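Local coordinates for protein Dye-decolorizing peroxidase (Irpex lacteus, PDB 7D8M) that probably acts as a heme-dependent peroxidase of the dye-decolorizing family, using a bound heme b cofactor, at residues 191-196 against 201-206; 207-212 against 365-370; 218-223 against 371-376. All blocks are in the same frame, centred on the assembly; numbering follows the deposited sequence.

Overall arrangement
Followed from the N terminus, the chain first closes a short local loop in contact 1, where helix 194-197 meets the turn just after it. Contact 1 is complete before the next residues, 207-212, open contact 2, a long-range return to residues 365-370 at the end of strand 359-366. Strand 217-226 then opens contact 3, which ends on helix 373-381. Contacts 2 and 3 therefore cross rather than nest, and they share one antiparallel sheet in which strands 217-226 and 359-366 are neighbours. The salt bridge of Asp204 with Arg209 joins contacts 1 and 2; Gln366 OE1, bonded to Phe373 N, joins contacts 2 and 3 on the way to the heme.

Contact 1: 191-196 against 201-206; sequences VVDPGI and RSKDPV
The carbonyl of Ser202 and the carboxylate of Asp193 are the flat groups that face the other segment. The Ser202 carbonyl takes the N-H of Gly195, with Gly195 N 2.8 Å from Ser202 O; the donor is tilted 31° from the carbonyl plane, and the bond is bent rather than straight. The Asp193 carboxylate meets aliphatic carbon: its OD2 lies 3.9 Å from Lys203 CB and about as far from CG. Having CG beside its own backbone N (chi1 -67°) sets the Asp193 carboxylate across the lysine stem at a slant. The charged ends stay apart, Asp193 OD2 and Lys203 NZ being 6.0 Å from each other, too far for a salt bridge, so any attraction is probably diffuse. Residues 201-204 form a type II beta turn, closed by Asp204 N on Arg201 O, with Lys203 at the corner that needs a positive phi. This turn folds back onto the short, weakly bonded helix 194-197, in the loop leading to strand 217-226 of the second ferredoxin-like domain of the DyP fold. Gly195 fits against it because it has no side chain: a beta carbon would run into Ser202 O and Arg201 O. Two CA-H...O contacts complete the backbone match, Gly195 CA to Arg201 O at 3.6 Å and Asp204 CA to Gly195 O at 3.5 Å. At the flank, Pro194 CB rests 3.9 Å from Arg201 CB, while the arginine's far end turns away to a salt bridge with Asp215. Asp204 makes an Asx turn, Val206 N reaching its OD1 at 3.0 Å from 59° out of the carboxylate plane; OD2 is held by Arg209 and by Gly200 N.

Contact 2: 207-212 against 365-370; sequences MNRPSW and YQSVIG
Ser367 O is gripped by two donors, one direct and one relayed. Arg209 NH2 lies 3.0 Å from Ser367 O, but the N-H...O angle of 121° makes this a weak bond. A water supplies the second: it donates to Ser367 O at 2.9 Å and accepts from Arg209 NH1, also at 2.9 Å. Together the weak bond and the water bridge join two loops of the second ferredoxin-like domain of the DyP fold, the one that follows strand 359-366 and the one that precedes strand 217-226. Ser367 O sits obliquely to the guanidinium, whereas the water lies in its plane at the edge. The arginine gets there by folding its stem, bent at chi2 (88°) and again at chi3 (72°). The guanidinium has its stronger partner in Asp204, which, with a weak bond from NH1 to Leu86 O, fixes its rotation and probably balances its charge. Just past the strand, Ser367 OG turns to Gly195 O; both oxygens of Ser367 therefore have partners. One apolar neighbour completes the contact: the Val368 methyl CG2 lies at the guanidinium edge, near its plane, 3.7 Å from Arg209 NH2.

Contact 3: 218-223 against 371-376; sequences FLVFRK and NGFRFQ. With HEM (protoporphyrin IX containing Fe), chain B.
Phe373 is touched from the strand by Val220 and Arg222 and on its other flank by the heme. The Val220 methyl CG1 lies over one face of the ring, 3.8 Å from its centroid and 16° off the normal, a CH-pi contact shifted toward the rim at CG and CD2. Val220 CG2 rests beside the side chain's first carbon, 3.9 Å from Phe373 CB. Toward the ring's far end Arg222 crosses at about a right angle, its CD 3.4 Å from Phe373 CZ; the touch is made mainly by the aliphatic stem, and the guanidinium plane is inclined 54° to the ring. From the cofactor the vinyl carbon CBC approaches obliquely, 3.4 Å from Phe373 CD1, so the ring is a spacer between the strand and the heme in the ligand pocket. With an alanine in place of Phe373, Val220 and Arg222 CD would probably lose their aromatic partner, and a gap is likely to open beside the heme vinyl, leaving that vinyl freer to turn. The ring points from the helix to the strand because chi1 of 159° places CG opposite the backbone N. The next shell holds both sides of the contact: Gln366 OE1 takes Phe373 N, Gly372 is the N-cap residue, with its O accepting from Gln376 N, and the Arg222 guanidinium is held by Asp104, in a salt bridge, and by Gln95. Helix 373-381 thus begins against strand 217-226, which runs between strands 359-366 and 428-438, with Tyr435 of the latter and Leu102 of helix 95-102 also touching Phe373.

Contact 1: 191-196 against 201-206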
loop_
_atom_site.group_PDB
_atom_site.type_symbol
_atom_site.label_atom_id
_atom_site.label_comp_id
_atom_site.label_asym_id
_atom_site.label_seq_id
_atom_site.Cartn_x
_atom_site.Cartn_y
_atom_site.Cartn_z
ATOM N N VAL A 191 -6.396 -6.697 -14.682
ATOM C CA VAL A 191 -5.271 -7.255 -15.427
ATOM C C VAL A 191 -4.641 -6.109 -16.204
ATOM O O VAL A 191 -5.204 -5.631 -17.193
ATOM C CB VAL A 191 -5.701 -8.396 -16.359
ATOM C CG1 VAL A 191 -4.481 -9.156 -16.845
ATOM C CG2 VAL A 191 -6.664 -9.333 -15.650
ATOM N N VAL A 192 -3.479 -5.652 -15.762
ATOM C CA VAL A 192 -2.871 -4.460 -16.332
ATOM C C VAL A 192 -1.633 -4.857 -17.126
ATOM O O VAL A 192 -1.054 -5.930 -16.934
ATOM C CB VAL A 192 -2.538 -3.429 -15.234
ATOM C CG1 VAL A 192 -3.750 -3.228 -14.344
ATOM C CG2 VAL A 192 -1.332 -3.894 -14.404
ATOM N N ASP A 193 -1.247 -3.985 -18.058
ATOM C CA ASP A 193 -0.019 -4.205 -18.813
ATOM C C ASP A 193 1.162 -4.313 -17.851
ATOM O O ASP A 193 1.209 -3.589 -16.849
ATOM C CB ASP A 193 0.220 -3.061 -19.801
ATOM C CG ASP A 193 -0.811 -3.018 -20.920
ATOM O OD1 ASP A 193 -0.969 -4.032 -21.631
ATOM O OD2 ASP A 193 -1.457 -1.963 -21.089
ATOM N N PRO A 194 2.128 -5.202 -18.118
ATOM C CA PRO A 194 3.248 -5.363 -17.174
ATOM C C PRO A 194 3.992 -4.070 -16.883
ATOM O O PRO A 194 4.525 -3.912 -15.780
ATOM C CB PRO A 194 4.152 -6.395 -17.870
ATOM C CG PRO A 194 3.256 -7.153 -18.769
ATOM C CD PRO A 194 2.187 -6.174 -19.222
ATOM N N GLY A 195 4.018 -3.126 -17.822
ATOM C CA GLY A 195 4.724 -1.875 -17.607
ATOM C C GLY A 195 4.067 -0.902 -16.648
ATOM O O GLY A 195 4.665 0.144 -16.370
ATOM N N ILE A 196 2.859 -1.196 -16.148
ATOM C CA ILE A 196 2.292 -0.367 -15.090
ATOM C C ILE A 196 2.930 -0.714 -13.756
ATOM O O ILE A 196 2.997 0.130 -12.856
ATOM C CB ILE A 196 0.757 -0.520 -15.045
ATOM C CG1 ILE A 196 0.142 -0.162 -16.398
ATOM C CG2 ILE A 196 0.127 0.361 -13.959
ATOM C CD1 ILE A 196 0.497 1.232 -16.884
ATOM N N ARG A 201 8.981 -2.628 -18.913
ATOM C CA ARG A 201 8.123 -3.614 -19.556
ATOM C C ARG A 201 7.003 -2.922 -20.340
ATOM O O ARG A 201 6.929 -1.693 -20.417
ATOM C CB ARG A 201 7.570 -4.601 -18.526
ATOM C CG ARG A 201 8.618 -5.542 -17.945
ATOM C CD ARG A 201 9.305 -6.368 -19.034
ATOM N NE ARG A 201 10.386 -7.191 -18.496
ATOM C CZ ARG A 201 11.063 -8.093 -19.201
ATOM N NH1 ARG A 201 10.771 -8.290 -20.478
ATOM N NH2 ARG A 201 12.038 -8.793 -18.636
ATOM N N SER A 202 6.112 -3.729 -20.923
ATOM C CA SER A 202 5.223 -3.249 -21.980
ATOM C C SER A 202 4.270 -2.164 -21.492
ATOM O O SER A 202 3.598 -2.318 -20.466
ATOM C CB SER A 202 4.422 -4.415 -22.565
ATOM O OG SER A 202 3.266 -3.940 -23.237
ATOM N N LYS A 203 4.203 -1.077 -22.265
ATOM C CA LYS A 203 3.396 0.106 -21.970
ATOM C C LYS A 203 3.859 0.831 -20.706
ATOM O O LYS A 203 3.070 1.508 -20.045
ATOM C CB LYS A 203 1.901 -0.235 -21.889
ATOM C CG LYS A 203 1.133 0.070 -23.170
ATOM C CD LYS A 203 1.277 -1.037 -24.209
ATOM C CE LYS A 203 0.176 -0.956 -25.273
ATOM N NZ LYS A 203 0.489 -0.029 -26.414
ATOM N N ASP A 204 5.140 0.720 -20.367
ATOM C CA ASP A 204 5.739 1.627 -19.396
ATOM C C ASP A 204 5.564 3.060 -19.898
ATOM O O ASP A 204 6.047 3.383 -20.994
ATOM C CB ASP A 204 7.223 1.278 -19.205
ATOM C CG ASP A 204 7.927 2.162 -18.176
ATOM O OD1 ASP A 204 7.323 3.126 -17.669
ATOM O OD2 ASP A 204 9.110 1.886 -17.868
ATOM N N PRO A 205 4.875 3.937 -19.159
ATOM C CA PRO A 205 4.665 5.311 -19.655
ATOM C C PRO A 205 5.953 6.083 -19.883
ATOM O O PRO A 205 5.945 7.059 -20.648
ATOM C CB PRO A 205 3.814 5.960 -18.553
ATOM C CG PRO A 205 3.181 4.801 -17.830
ATOM C CD PRO A 205 4.223 3.720 -17.857
ATOM N N VAL A 206 7.045 5.699 -19.224
ATOM C CA VAL A 206 8.379 6.221 -19.542
ATOM C C VAL A 206 8.915 5.329 -20.657
ATOM O O VAL A 206 9.565 4.303 -20.418
ATOM C CB VAL A 206 9.301 6.245 -18.324
ATOM C CG1 VAL A 206 10.720 6.653 -18.720
ATOM C CG2 VAL A 206 8.762 7.185 -17.262
#

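Contact 2: 207-212 against 365-370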
loop_
_atom_site.group_PDB
_atom_site.type_symbol
_atom_site.label_atom_id
_atom_site.label_comp_id
_atom_site.label_asym_id
_atom_site.label_seq_id
_atom_site.Cartn_x
_atom_site.Cartn_y
_atom_site.Cartn_z
ATOM N N MET A 207 8.614 5.706 -21.899
ATOM C CA MET A 207 9.121 4.947 -23.033
ATOM C C MET A 207 10.634 5.063 -23.144
ATOM O O MET A 207 11.274 4.190 -23.735
ATOM C CB MET A 207 8.420 5.417 -24.307
ATOM C CG MET A 207 6.899 5.265 -24.210
ATOM S SD MET A 207 5.961 5.894 -25.615
ATOM C CE MET A 207 4.957 4.467 -26.021
ATOM N N ASN A 208 11.206 6.090 -22.523
ATOM C CA ASN A 208 12.626 6.400 -22.469
ATOM C C ASN A 208 13.390 5.613 -21.392
ATOM O O ASN A 208 14.516 5.996 -21.064
ATOM C CB ASN A 208 12.778 7.904 -22.206
ATOM C CG ASN A 208 13.962 8.510 -22.916
ATOM O OD1 ASN A 208 14.714 7.811 -23.594
ATOM N ND2 ASN A 208 14.138 9.827 -22.763
ATOM N N ARG A 209 12.824 4.542 -20.837
ATOM C CA ARG A 209 13.336 4.008 -19.578
ATOM C C ARG A 209 14.668 3.283 -19.790
ATOM O O ARG A 209 14.804 2.499 -20.736
ATOM C CB ARG A 209 12.309 3.064 -18.940
ATOM C CG ARG A 209 12.632 2.640 -17.500
ATOM C CD ARG A 209 12.082 3.612 -16.453
ATOM N NE ARG A 209 10.626 3.534 -16.317
ATOM C CZ ARG A 209 9.918 4.222 -15.423
ATOM N NH1 ARG A 209 10.521 5.043 -14.571
ATOM N NH2 ARG A 209 8.601 4.092 -15.381
ATOM N N PRO A 210 15.661 3.525 -18.926
ATOM C CA PRO A 210 16.977 2.876 -19.088
ATOM C C PRO A 210 16.900 1.357 -19.009
ATOM O O PRO A 210 16.053 0.783 -18.319
ATOM C CB PRO A 210 17.802 3.438 -17.922
ATOM C CG PRO A 210 17.140 4.680 -17.527
ATOM C CD PRO A 210 15.673 4.553 -17.872
ATOM N N SER A 211 17.839 0.705 -19.702
ATOM C CA SER A 211 17.791 -0.745 -19.848
ATOM C C SER A 211 18.037 -1.454 -18.523
ATOM O O SER A 211 17.401 -2.477 -18.237
ATOM C CB SER A 211 18.823 -1.201 -20.883
ATOM O OG SER A 211 18.757 -0.415 -22.060
ATOM N N TRP A 212 18.981 -0.950 -17.719
ATOM C CA TRP A 212 19.321 -1.609 -16.458
ATOM C C TRP A 212 18.129 -1.660 -15.507
ATOM O O TRP A 212 18.080 -2.521 -14.620
ATOM C CB TRP A 212 20.484 -0.886 -15.785
ATOM C CG TRP A 212 20.089 0.451 -15.252
ATOM C CD1 TRP A 212 20.203 1.654 -15.889
ATOM C CD2 TRP A 212 19.485 0.726 -13.981
ATOM N NE1 TRP A 212 19.722 2.660 -15.088
ATOM C CE2 TRP A 212 19.273 2.117 -13.912
ATOM C CE3 TRP A 212 19.100 -0.069 -12.897
ATOM C CZ2 TRP A 212 18.697 2.729 -12.800
ATOM C CZ3 TRP A 212 18.529 0.545 -11.792
ATOM C CH2 TRP A 212 18.333 1.926 -11.752
ATOM N N TYR A 365 3.612 -0.851 -4.810
ATOM C CA TYR A 365 4.521 -0.975 -5.946
ATOM C C TYR A 365 3.857 -0.493 -7.229
ATOM O O TYR A 365 2.667 -0.740 -7.451
ATOM C CB TYR A 365 4.957 -2.426 -6.141
ATOM C CG TYR A 365 5.820 -2.992 -5.050
ATOM C CD1 TYR A 365 7.198 -2.806 -5.059
ATOM C CD2 TYR A 365 5.266 -3.756 -4.029
ATOM C CE1 TYR A 365 8.014 -3.358 -4.059
ATOM C CE2 TYR A 365 6.076 -4.323 -3.028
ATOM C CZ TYR A 365 7.447 -4.114 -3.049
ATOM O OH TYR A 365 8.243 -4.667 -2.055
ATOM N N GLN A 366 4.641 0.158 -8.090
ATOM C CA GLN A 366 4.165 0.687 -9.366
ATOM C C GLN A 366 5.370 1.160 -10.166
ATOM O O GLN A 366 6.408 1.514 -9.601
ATOM C CB GLN A 366 3.176 1.851 -9.184
ATOM C CG GLN A 366 3.763 3.035 -8.411
ATOM C CD GLN A 366 3.607 2.896 -6.902
ATOM O OE1 GLN A 366 2.518 3.075 -6.359
ATOM N NE2 GLN A 366 4.703 2.580 -6.215
ATOM N N SER A 367 5.203 1.200 -11.490
ATOM C CA SER A 367 6.278 1.670 -12.355
ATOM C C SER A 367 6.431 3.185 -12.327
ATOM O O SER A 367 7.513 3.690 -12.649
ATOM C CB SER A 367 6.045 1.198 -13.793
ATOM O OG SER A 367 4.987 1.926 -14.415
ATOM N N VAL A 368 5.385 3.920 -11.961
ATOM C CA VAL A 368 5.429 5.379 -11.875
ATOM C C VAL A 368 4.783 5.775 -10.558
ATOM O O VAL A 368 3.571 5.597 -10.380
ATOM C CB VAL A 368 4.724 6.057 -13.060
ATOM C CG1 VAL A 368 4.778 7.589 -12.929
ATOM C CG2 VAL A 368 5.344 5.607 -14.374
ATOM N N ILE A 369 5.588 6.304 -9.630
ATOM C CA ILE A 369 5.051 6.730 -8.338
ATOM C C ILE A 369 3.882 7.684 -8.533
ATOM O O ILE A 369 2.843 7.558 -7.876
ATOM C CB ILE A 369 6.163 7.364 -7.484
ATOM C CG1 ILE A 369 7.235 6.321 -7.167
ATOM C CG2 ILE A 369 5.623 7.916 -6.175
ATOM C CD1 ILE A 369 8.323 6.845 -6.252
ATOM N N GLY A 370 4.031 8.644 -9.450
ATOM C CA GLY A 370 3.021 9.659 -9.665
ATOM C C GLY A 370 1.700 9.121 -10.173
ATOM O O GLY A 370 0.682 9.797 -10.022
HETATM O O HOH W 1 8.433 6.411 -13.112
#

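Contact 3: 218-223 against 371-376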
loop_
_atom_site.group_PDB
_atom_site.type_symbol
_atom_site.label_atom_id
_atom_site.label_comp_id
_atom_site.label_asym_id
_atom_site.label_seq_id
_atom_site.Cartn_x
_atom_site.Cartn_y
_atom_site.Cartn_z
ATOM N N PHE A 218 8.960 0.696 -8.326
ATOM C CA PHE A 218 9.089 1.688 -7.266
ATOM C C PHE A 218 8.325 1.224 -6.037
ATOM O O PHE A 218 7.146 0.859 -6.124
ATOM C CB PHE A 218 8.602 3.059 -7.732
ATOM C CG PHE A 218 9.533 3.711 -8.713
ATOM C CD1 PHE A 218 9.320 3.588 -10.069
ATOM C CD2 PHE A 218 10.654 4.399 -8.271
ATOM C CE1 PHE A 218 10.190 4.167 -10.969
ATOM C CE2 PHE A 218 11.520 4.982 -9.164
ATOM C CZ PHE A 218 11.293 4.866 -10.512
ATOM N N LEU A 219 9.015 1.216 -4.905
ATOM C CA LEU A 219 8.454 0.807 -3.622
ATOM C C LEU A 219 8.173 2.063 -2.809
ATOM O O LEU A 219 9.108 2.717 -2.328
ATOM C CB LEU A 219 9.424 -0.120 -2.881
ATOM C CG LEU A 219 9.021 -0.897 -1.610
ATOM C CD1 LEU A 219 10.206 -1.780 -1.160
ATOM C CD2 LEU A 219 8.541 -0.007 -0.442
ATOM N N VAL A 220 6.890 2.379 -2.617
ATOM C CA VAL A 220 6.491 3.453 -1.713
ATOM C C VAL A 220 6.277 2.866 -0.327
ATOM O O VAL A 220 5.469 1.944 -0.158
ATOM C CB VAL A 220 5.211 4.156 -2.190
ATOM C CG1 VAL A 220 4.760 5.135 -1.113
ATOM C CG2 VAL A 220 5.438 4.862 -3.523
ATOM N N PHE A 221 6.969 3.409 0.674
ATOM C CA PHE A 221 6.733 3.021 2.060
ATOM C C PHE A 221 6.128 4.176 2.850
ATOM O O PHE A 221 6.620 5.310 2.787
ATOM C CB PHE A 221 8.008 2.544 2.763
ATOM C CG PHE A 221 7.789 2.204 4.219
ATOM C CD1 PHE A 221 7.428 0.917 4.593
ATOM C CD2 PHE A 221 7.910 3.180 5.209
ATOM C CE1 PHE A 221 7.201 0.601 5.917
ATOM C CE2 PHE A 221 7.685 2.877 6.542
ATOM C CZ PHE A 221 7.327 1.580 6.899
ATOM N N ARG A 222 5.086 3.866 3.623
ATOM C CA ARG A 222 4.474 4.807 4.551
ATOM C C ARG A 222 4.196 4.091 5.860
ATOM O O ARG A 222 3.551 3.040 5.867
ATOM C CB ARG A 222 3.152 5.376 4.001
ATOM C CG ARG A 222 3.236 6.050 2.655
ATOM C CD ARG A 222 2.326 7.299 2.644
ATOM N NE ARG A 222 3.137 8.425 3.042
ATOM C CZ ARG A 222 2.714 9.577 3.532
ATOM N NH1 ARG A 222 1.417 9.861 3.681
ATOM N NH2 ARG A 222 3.638 10.465 3.865
ATOM N N LYS A 223 4.678 4.648 6.963
ATOM C CA LYS A 223 4.245 4.215 8.285
ATOM C C LYS A 223 2.981 4.993 8.644
ATOM O O LYS A 223 3.051 6.193 8.932
ATOM C CB LYS A 223 5.335 4.444 9.325
ATOM C CG LYS A 223 4.922 3.982 10.709
ATOM C CD LYS A 223 6.071 4.049 11.708
ATOM C CE LYS A 223 5.629 3.560 13.075
ATOM N NZ LYS A 223 4.798 4.583 13.779
ATOM N N ASN A 371 1.699 7.922 -10.775
ATOM C CA ASN A 371 0.489 7.295 -11.299
ATOM C C ASN A 371 -0.151 6.304 -10.339
ATOM O O ASN A 371 -1.329 5.974 -10.512
ATOM C CB ASN A 371 0.780 6.558 -12.608
ATOM C CG ASN A 371 1.080 7.495 -13.754
ATOM O OD1 ASN A 371 0.888 8.713 -13.656
ATOM N ND2 ASN A 371 1.562 6.929 -14.856
ATOM N N GLY A 372 0.588 5.810 -9.357
ATOM C CA GLY A 372 0.027 4.861 -8.416
ATOM C C GLY A 372 -0.271 5.501 -7.078
ATOM O O GLY A 372 -1.216 6.292 -6.960
ATOM N N PHE A 373 0.554 5.188 -6.073
ATOM C CA PHE A 373 0.351 5.724 -4.731
ATOM C C PHE A 373 0.041 7.215 -4.753
ATOM O O PHE A 373 -0.935 7.674 -4.144
ATOM C CB PHE A 373 1.589 5.488 -3.871
ATOM C CG PHE A 373 1.661 6.414 -2.699
ATOM C CD1 PHE A 373 0.874 6.187 -1.572
ATOM C CD2 PHE A 373 2.470 7.545 -2.733
ATOM C CE1 PHE A 373 0.920 7.054 -0.497
ATOM C CE2 PHE A 373 2.511 8.409 -1.657
ATOM C CZ PHE A 373 1.741 8.165 -0.542
ATOM N N ARG A 374 0.878 7.991 -5.447
ATOM C CA ARG A 374 0.803 9.442 -5.343
ATOM C C ARG A 374 -0.494 9.973 -5.945
ATOM O O ARG A 374 -1.099 10.912 -5.410
ATOM C CB ARG A 374 2.021 10.064 -6.029
ATOM C CG ARG A 374 2.229 11.553 -5.765
ATOM C CD ARG A 374 3.504 12.036 -6.479
ATOM N NE ARG A 374 3.897 13.380 -6.070
ATOM C CZ ARG A 374 3.455 14.489 -6.656
ATOM N NH1 ARG A 374 2.603 14.402 -7.669
ATOM N NH2 ARG A 374 3.858 15.677 -6.225
ATOM N N PHE A 375 -0.919 9.398 -7.071
ATOM C CA PHE A 375 -2.181 9.790 -7.694
ATOM C C PHE A 375 -3.367 9.387 -6.822
ATOM O O PHE A 375 -4.304 10.174 -6.615
ATOM C CB PHE A 375 -2.284 9.142 -9.080
ATOM C CG PHE A 375 -3.107 9.924 -10.073
ATOM C CD1 PHE A 375 -2.638 11.115 -10.600
ATOM C CD2 PHE A 375 -4.342 9.448 -10.500
ATOM C CE1 PHE A 375 -3.390 11.828 -11.524
ATOM C CE2 PHE A 375 -5.103 10.156 -11.423
ATOM C CZ PHE A 375 -4.625 11.345 -11.934
ATOM N N GLN A 376 -3.344 8.150 -6.319
ATOM C CA GLN A 376 -4.414 7.660 -5.458
ATOM C C GLN A 376 -4.566 8.538 -4.227
ATOM O O GLN A 376 -5.691 8.858 -3.813
ATOM C CB GLN A 376 -4.134 6.208 -5.055
ATOM C CG GLN A 376 -4.217 5.198 -6.205
ATOM C CD GLN A 376 -3.548 3.870 -5.858
ATOM O OE1 GLN A 376 -3.250 3.604 -4.697
ATOM N NE2 GLN A 376 -3.296 3.047 -6.863
HETATM C CHA HEM B . -8.134 -1.124 -0.383
HETATM C CHB HEM B . -7.542 -0.119 4.324
HETATM C CHC HEM B . -4.076 3.086 3.169
HETATM C CHD HEM B . -5.030 2.438 -1.542
HETATM C C1A HEM B . -8.267 -1.155 0.987
HETATM C C2A HEM B . -9.121 -2.050 1.744
HETATM C C3A HEM B . -8.942 -1.776 3.049
HETATM C C4A HEM B . -7.976 -0.704 3.154
HETATM C CMA HEM B . -9.618 -2.447 4.259
HETATM C CAA HEM B . -10.050 -3.126 1.119
HETATM C CBA HEM B . -9.293 -4.443 0.948
HETATM C CGA HEM B . -8.844 -4.646 -0.486
HETATM O O1A HEM B . -9.590 -4.255 -1.415
HETATM O O2A HEM B . -7.745 -5.228 -0.704
HETATM C C1B HEM B . -6.529 0.805 4.412
HETATM C C2B HEM B . -5.948 1.283 5.646
HETATM C C3B HEM B . -4.996 2.179 5.322
HETATM C C4B HEM B . -4.940 2.277 3.881
HETATM C CMB HEM B . -6.425 0.823 7.055
HETATM C CAB HEM B . -4.042 2.981 6.242
HETATM C CBB HEM B . -3.772 2.636 7.506
HETATM C C1C HEM B . -4.069 3.255 1.795
HETATM C C2C HEM B . -3.299 4.230 1.042
HETATM C C3C HEM B . -3.561 4.043 -0.268
HETATM C C4C HEM B . -4.520 2.960 -0.373
HETATM C CMC HEM B . -2.339 5.250 1.701
HETATM C CAC HEM B . -3.031 4.812 -1.507
HETATM C CBC HEM B . -2.570 6.073 -1.446
HETATM C C1D HEM B . -5.856 1.338 -1.638
HETATM C C2D HEM B . -6.191 0.598 -2.844
HETATM C C3D HEM B . -7.046 -0.374 -2.523
HETATM C C4D HEM B . -7.290 -0.296 -1.095
HETATM C CMD HEM B . -5.676 0.875 -4.266
HETATM C CAD HEM B . -7.672 -1.389 -3.500
HETATM C CBD HEM B . -8.961 -0.786 -4.065
HETATM C CGD HEM B . -9.584 -1.680 -5.116
HETATM O O1D HEM B . -10.837 -1.806 -5.122
HETATM O O2D HEM B . -8.838 -2.276 -5.943
HETATM N NA HEM B . -7.594 -0.347 1.875
HETATM N NB HEM B . -5.892 1.428 3.347
HETATM N NC HEM B . -4.804 2.512 0.900
HETATM N ND HEM B . -6.531 0.754 -0.580
HETATM FE FE HEM B . -6.310 1.216 1.399
#